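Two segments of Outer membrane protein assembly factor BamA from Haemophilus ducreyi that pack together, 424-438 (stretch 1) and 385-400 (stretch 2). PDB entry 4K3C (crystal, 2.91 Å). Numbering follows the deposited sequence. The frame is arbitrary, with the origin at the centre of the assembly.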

# COMPACT_ATOMS: atom_id res chain seq x y z
N ASP A 424 -27.67 -18.41 -9.36
CA ASP A 424 -26.22 -18.34 -9.21
C ASP A 424 -25.57 -17.29 -10.10
O ASP A 424 -25.83 -17.23 -11.31
CB ASP A 424 -25.62 -19.69 -9.58
CG ASP A 424 -26.08 -20.80 -8.68
OD1 ASP A 424 -27.13 -20.60 -8.03
OD2 ASP A 424 -25.40 -21.86 -8.63
N VAL A 425 -24.69 -16.49 -9.52
CA VAL A 425 -23.91 -15.54 -10.30
C VAL A 425 -22.69 -16.21 -10.93
O VAL A 425 -21.80 -16.67 -10.23
CB VAL A 425 -23.47 -14.36 -9.44
CG1 VAL A 425 -22.33 -13.59 -10.10
CG2 VAL A 425 -24.65 -13.45 -9.19
N ILE A 426 -22.67 -16.27 -12.25
CA ILE A 426 -21.55 -16.87 -12.97
C ILE A 426 -20.46 -15.82 -13.27
O ILE A 426 -19.30 -16.17 -13.49
CB ILE A 426 -22.07 -17.60 -14.25
CG1 ILE A 426 -21.45 -18.99 -14.38
CG2 ILE A 426 -21.93 -16.75 -15.52
CD1 ILE A 426 -20.00 -19.07 -13.95
N GLY A 427 -20.82 -14.54 -13.27
CA GLY A 427 -19.84 -13.47 -13.40
C GLY A 427 -19.70 -12.89 -14.79
O GLY A 427 -20.14 -13.51 -15.77
N GLY A 428 -19.08 -11.72 -14.90
CA GLY A 428 -18.97 -11.00 -16.16
C GLY A 428 -17.59 -10.40 -16.38
O GLY A 428 -16.79 -10.38 -15.46
N ASN A 429 -17.33 -9.92 -17.60
CA ASN A 429 -16.01 -9.39 -17.95
C ASN A 429 -15.90 -7.87 -17.91
O ASN A 429 -14.91 -7.29 -18.40
CB ASN A 429 -15.55 -9.90 -19.32
CG ASN A 429 -16.38 -9.33 -20.45
OD1 ASN A 429 -17.60 -9.19 -20.34
ND2 ASN A 429 -15.72 -9.00 -21.55
N ALA A 430 -16.90 -7.23 -17.31
CA ALA A 430 -16.93 -5.76 -17.19
C ALA A 430 -17.68 -5.36 -15.94
O ALA A 430 -18.82 -5.74 -15.74
CB ALA A 430 -17.55 -5.14 -18.39
N MET A 431 -17.00 -4.59 -15.10
CA MET A 431 -17.55 -4.17 -13.83
C MET A 431 -17.30 -2.67 -13.71
O MET A 431 -16.25 -2.18 -14.10
CB MET A 431 -16.87 -4.95 -12.69
CG MET A 431 -17.27 -4.49 -11.31
SD MET A 431 -17.15 -5.74 -10.01
CE MET A 431 -15.39 -5.86 -9.85
N VAL A 432 -18.30 -1.93 -13.25
CA VAL A 432 -18.08 -0.57 -12.80
C VAL A 432 -18.82 -0.45 -11.48
O VAL A 432 -19.91 -1.00 -11.29
CB VAL A 432 -18.56 0.51 -13.82
CG1 VAL A 432 -18.17 1.89 -13.35
CG2 VAL A 432 -17.97 0.28 -15.20
N ASN A 433 -18.20 0.25 -10.54
CA ASN A 433 -18.85 0.54 -9.29
C ASN A 433 -18.46 1.94 -8.90
O ASN A 433 -17.43 2.45 -9.35
CB ASN A 433 -18.41 -0.45 -8.21
CG ASN A 433 -16.94 -0.28 -7.83
OD1 ASN A 433 -16.06 -0.22 -8.69
ND2 ASN A 433 -16.67 -0.17 -6.54
N ALA A 434 -19.29 2.59 -8.09
CA ALA A 434 -18.90 3.87 -7.53
C ALA A 434 -19.65 4.07 -6.25
O ALA A 434 -20.56 3.31 -5.93
CB ALA A 434 -19.18 4.97 -8.48
N SER A 435 -19.25 5.09 -5.51
CA SER A 435 -19.75 5.25 -4.15
C SER A 435 -19.54 6.70 -3.73
O SER A 435 -18.59 7.35 -4.14
CB SER A 435 -19.00 4.31 -3.23
OG SER A 435 -19.73 4.07 -2.04
N LEU A 436 -20.46 7.19 -2.91
CA LEU A 436 -20.44 8.57 -2.47
C LEU A 436 -20.90 8.51 -1.03
O LEU A 436 -21.93 7.91 -0.73
CB LEU A 436 -21.44 9.36 -3.31
CG LEU A 436 -21.50 10.90 -3.31
CD1 LEU A 436 -22.88 11.42 -2.91
CD2 LEU A 436 -20.41 11.52 -2.44
N GLU A 437 -20.14 9.11 -0.12
CA GLU A 437 -20.58 9.12 1.27
C GLU A 437 -20.29 10.40 2.02
O GLU A 437 -19.27 11.04 1.80
CB GLU A 437 -20.05 7.91 2.07
CG GLU A 437 -18.58 7.59 1.98
CD GLU A 437 -18.29 6.12 2.38
OE1 GLU A 437 -17.68 5.40 1.55
OE2 GLU A 437 -18.67 5.69 3.51
N LEU A 438 -21.21 10.75 2.92
CA LEU A 438 -20.99 11.84 3.87
C LEU A 438 -20.51 11.27 5.20
O LEU A 438 -21.27 10.61 5.90
CB LEU A 438 -22.27 12.64 4.11
CG LEU A 438 -22.12 14.14 4.36
CD1 LEU A 438 -23.09 14.59 5.39
CD2 LEU A 438 -20.71 14.55 4.75
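Stretch 2 (385-400) PFYQLYSAGGMGSLRG

Stretch 1 leaves a corner of the chain at Asp424, passes through a short irregular segment and enters a β-strand that starts at Ala430 and runs on past Leu438. Stretch 2 contains no regular helix or strand. The two meet at a single antiparallel bridge, Gly428 with Tyr390, but beyond it stretch 2 follows stretch 1 in the same general direction. At the bridge Gly428 CA and Tyr390 CA lie 5.1 Å apart, and two nearly straight hydrogen bonds close it, from Tyr390 N to Gly428 O (2.7 Å) and from Gly428 N to Tyr390 O (2.9 Å). Gly427 also lies close, its CA 3.2 Å from Tyr390 O. A CB on Gly427 would fall 3.1 Å from Leu389 CB, and its backbone angles by themselves call for glycine. Farther along, stretch 2 turns between Gly394 and Leu398, where Ser397 N and Leu398 N both donate to Gly394 O. Beyond the bridge, contact passes to side chains, and Asn433 CA and Ser397 CA are 6.3 Å apart.

Leu389 points toward stretch 1 and packs on its backbone, with CD1 3.3 Å from Gly427 O and CD2 3.4 Å from Gly428 O. Tyr390, which has the largest area covered in the contact, turns its ring edge to Asn429 and Ala430, with CD2 3.8 Å from Asn429 C and 3.9 Å from Ala430 N. Along the strand, alternate residues Met431, Asn433, Ser435 and Glu437 point toward stretch 2. Met431 CB meets Tyr390 CB at 4.0 Å; with chi1 and chi2 both t, the side chain carries SD to 3.8 Å from Ala392 CB and 3.2 Å from Ser391 O. At the far end, Arg399 NH1 forms a salt bridge with Glu437 OE1 (3.4 Å), which includes a weak hydrogen bond.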

# COMPACT_ATOMS: atom_id res chain seq x y z
N PRO A 385 -11.08 -17.07 -19.26
CA PRO A 385 -11.29 -18.21 -18.37
C PRO A 385 -12.36 -17.87 -17.33
O PRO A 385 -12.14 -16.93 -16.58
CB PRO A 385 -9.94 -18.36 -17.66
CG PRO A 385 -8.95 -17.73 -18.55
CD PRO A 385 -9.67 -16.63 -19.30
N PHE A 386 -13.45 -18.63 -17.28
CA PHE A 386 -14.63 -18.29 -16.47
C PHE A 386 -14.38 -18.02 -14.99
O PHE A 386 -15.16 -17.33 -14.33
CB PHE A 386 -15.73 -19.35 -16.60
CG PHE A 386 -15.30 -20.74 -16.16
CD1 PHE A 386 -15.33 -21.11 -14.83
CD2 PHE A 386 -14.92 -21.68 -17.10
CE1 PHE A 386 -14.96 -22.39 -14.44
CE2 PHE A 386 -14.54 -22.97 -16.72
CZ PHE A 386 -14.57 -23.32 -15.40
N TYR A 387 -13.30 -18.58 -14.47
CA TYR A 387 -12.96 -18.39 -13.07
C TYR A 387 -12.20 -17.11 -12.85
O TYR A 387 -11.72 -16.85 -11.75
CB TYR A 387 -12.14 -19.58 -12.56
CG TYR A 387 -10.93 -19.95 -13.39
CD1 TYR A 387 -11.03 -20.85 -14.45
CD2 TYR A 387 -9.68 -19.43 -13.11
CE1 TYR A 387 -9.92 -21.21 -15.19
CE2 TYR A 387 -8.56 -19.77 -13.85
CZ TYR A 387 -8.68 -20.67 -14.88
OH TYR A 387 -7.57 -21.02 -15.61
N GLN A 388 -12.08 -16.32 -13.91
CA GLN A 388 -11.33 -15.08 -13.90
C GLN A 388 -12.31 -13.93 -14.11
O GLN A 388 -11.91 -12.82 -14.47
CB GLN A 388 -10.32 -15.10 -15.04
CG GLN A 388 -9.05 -14.34 -14.77
CD GLN A 388 -8.06 -15.15 -13.95
OE1 GLN A 388 -8.33 -16.28 -13.57
NE2 GLN A 388 -6.91 -14.55 -13.66
N LEU A 389 -13.59 -14.20 -13.92
CA LEU A 389 -14.64 -13.21 -14.15
C LEU A 389 -15.00 -12.33 -12.93
O LEU A 389 -14.67 -12.64 -11.80
CB LEU A 389 -15.90 -13.90 -14.68
CG LEU A 389 -15.89 -14.36 -16.13
CD1 LEU A 389 -17.22 -14.94 -16.46
CD2 LEU A 389 -15.61 -13.20 -17.01
N TYR A 390 -15.67 -11.21 -13.18
CA TYR A 390 -16.00 -10.28 -12.10
C TYR A 390 -17.43 -10.42 -11.58
O TYR A 390 -18.34 -10.87 -12.28
CB TYR A 390 -15.81 -8.84 -12.54
CG TYR A 390 -14.46 -8.54 -13.15
CD1 TYR A 390 -13.30 -8.68 -12.42
CD2 TYR A 390 -14.36 -8.08 -14.46
CE1 TYR A 390 -12.08 -8.38 -12.95
CE2 TYR A 390 -13.13 -7.78 -15.01
CZ TYR A 390 -11.99 -7.94 -14.25
OH TYR A 390 -10.76 -7.65 -14.78
N SER A 391 -17.61 -10.00 -10.35
CA SER A 391 -18.92 -9.95 -9.74
C SER A 391 -18.84 -8.81 -8.72
O SER A 391 -17.75 -8.43 -8.30
CB SER A 391 -19.27 -11.28 -9.08
OG SER A 391 -18.52 -11.49 -7.89
N ALA A 392 -19.99 -8.26 -8.35
CA ALA A 392 -20.03 -7.16 -7.40
C ALA A 392 -21.03 -7.49 -6.31
O ALA A 392 -21.75 -8.48 -6.41
CB ALA A 392 -20.40 -5.86 -8.10
N GLY A 393 -21.07 -6.65 -5.28
CA GLY A 393 -21.88 -6.90 -4.10
C GLY A 393 -20.99 -6.88 -2.87
O GLY A 393 -19.77 -7.04 -2.98
N GLY A 394 -21.59 -6.67 -1.71
CA GLY A 394 -20.86 -6.69 -0.46
C GLY A 394 -20.03 -5.45 -0.20
O GLY A 394 -19.82 -4.65 -1.11
N MET A 395 -19.57 -5.30 1.05
CA MET A 395 -18.70 -4.20 1.45
C MET A 395 -17.56 -4.10 0.46
O MET A 395 -17.00 -5.11 0.03
CB MET A 395 -18.14 -4.42 2.86
CG MET A 395 -19.18 -4.79 3.94
SD MET A 395 -18.56 -4.54 5.63
CE MET A 395 -16.82 -4.93 5.43
N GLY A 396 -17.21 -2.89 0.06
CA GLY A 396 -16.18 -2.77 -0.94
C GLY A 396 -16.69 -2.63 -2.36
O GLY A 396 -16.01 -2.05 -3.20
N SER A 397 -17.88 -3.15 -2.65
CA SER A 397 -18.48 -2.86 -3.94
C SER A 397 -19.94 -2.37 -3.89
O SER A 397 -20.26 -1.36 -4.51
CB SER A 397 -18.31 -4.01 -4.93
OG SER A 397 -19.20 -5.07 -4.67
N LEU A 398 -20.81 -3.08 -3.18
CA LEU A 398 -22.23 -2.72 -3.17
C LEU A 398 -22.90 -3.14 -1.89
O LEU A 398 -23.52 -4.19 -1.83
CB LEU A 398 -22.97 -3.37 -4.34
CG LEU A 398 -24.08 -2.60 -5.05
CD1 LEU A 398 -24.97 -3.58 -5.79
CD2 LEU A 398 -24.88 -1.78 -4.10
N ARG A 399 -22.80 -2.31 -0.86
CA ARG A 399 -23.41 -2.66 0.41
C ARG A 399 -24.92 -2.95 0.29
O ARG A 399 -25.59 -2.49 -0.63
CB ARG A 399 -23.07 -1.59 1.43
CG ARG A 399 -21.58 -1.61 1.71
CD ARG A 399 -21.14 -0.51 2.64
NE ARG A 399 -20.87 0.73 1.92
CZ ARG A 399 -20.00 1.65 2.31
NH1 ARG A 399 -19.82 2.75 1.58
NH2 ARG A 399 -19.30 1.46 3.44
N GLY A 400 -25.45 -3.79 1.18
CA GLY A 400 -26.83 -4.23 1.06
C GLY A 400 -27.03 -5.41 0.12
O GLY A 400 -27.97 -6.19 0.26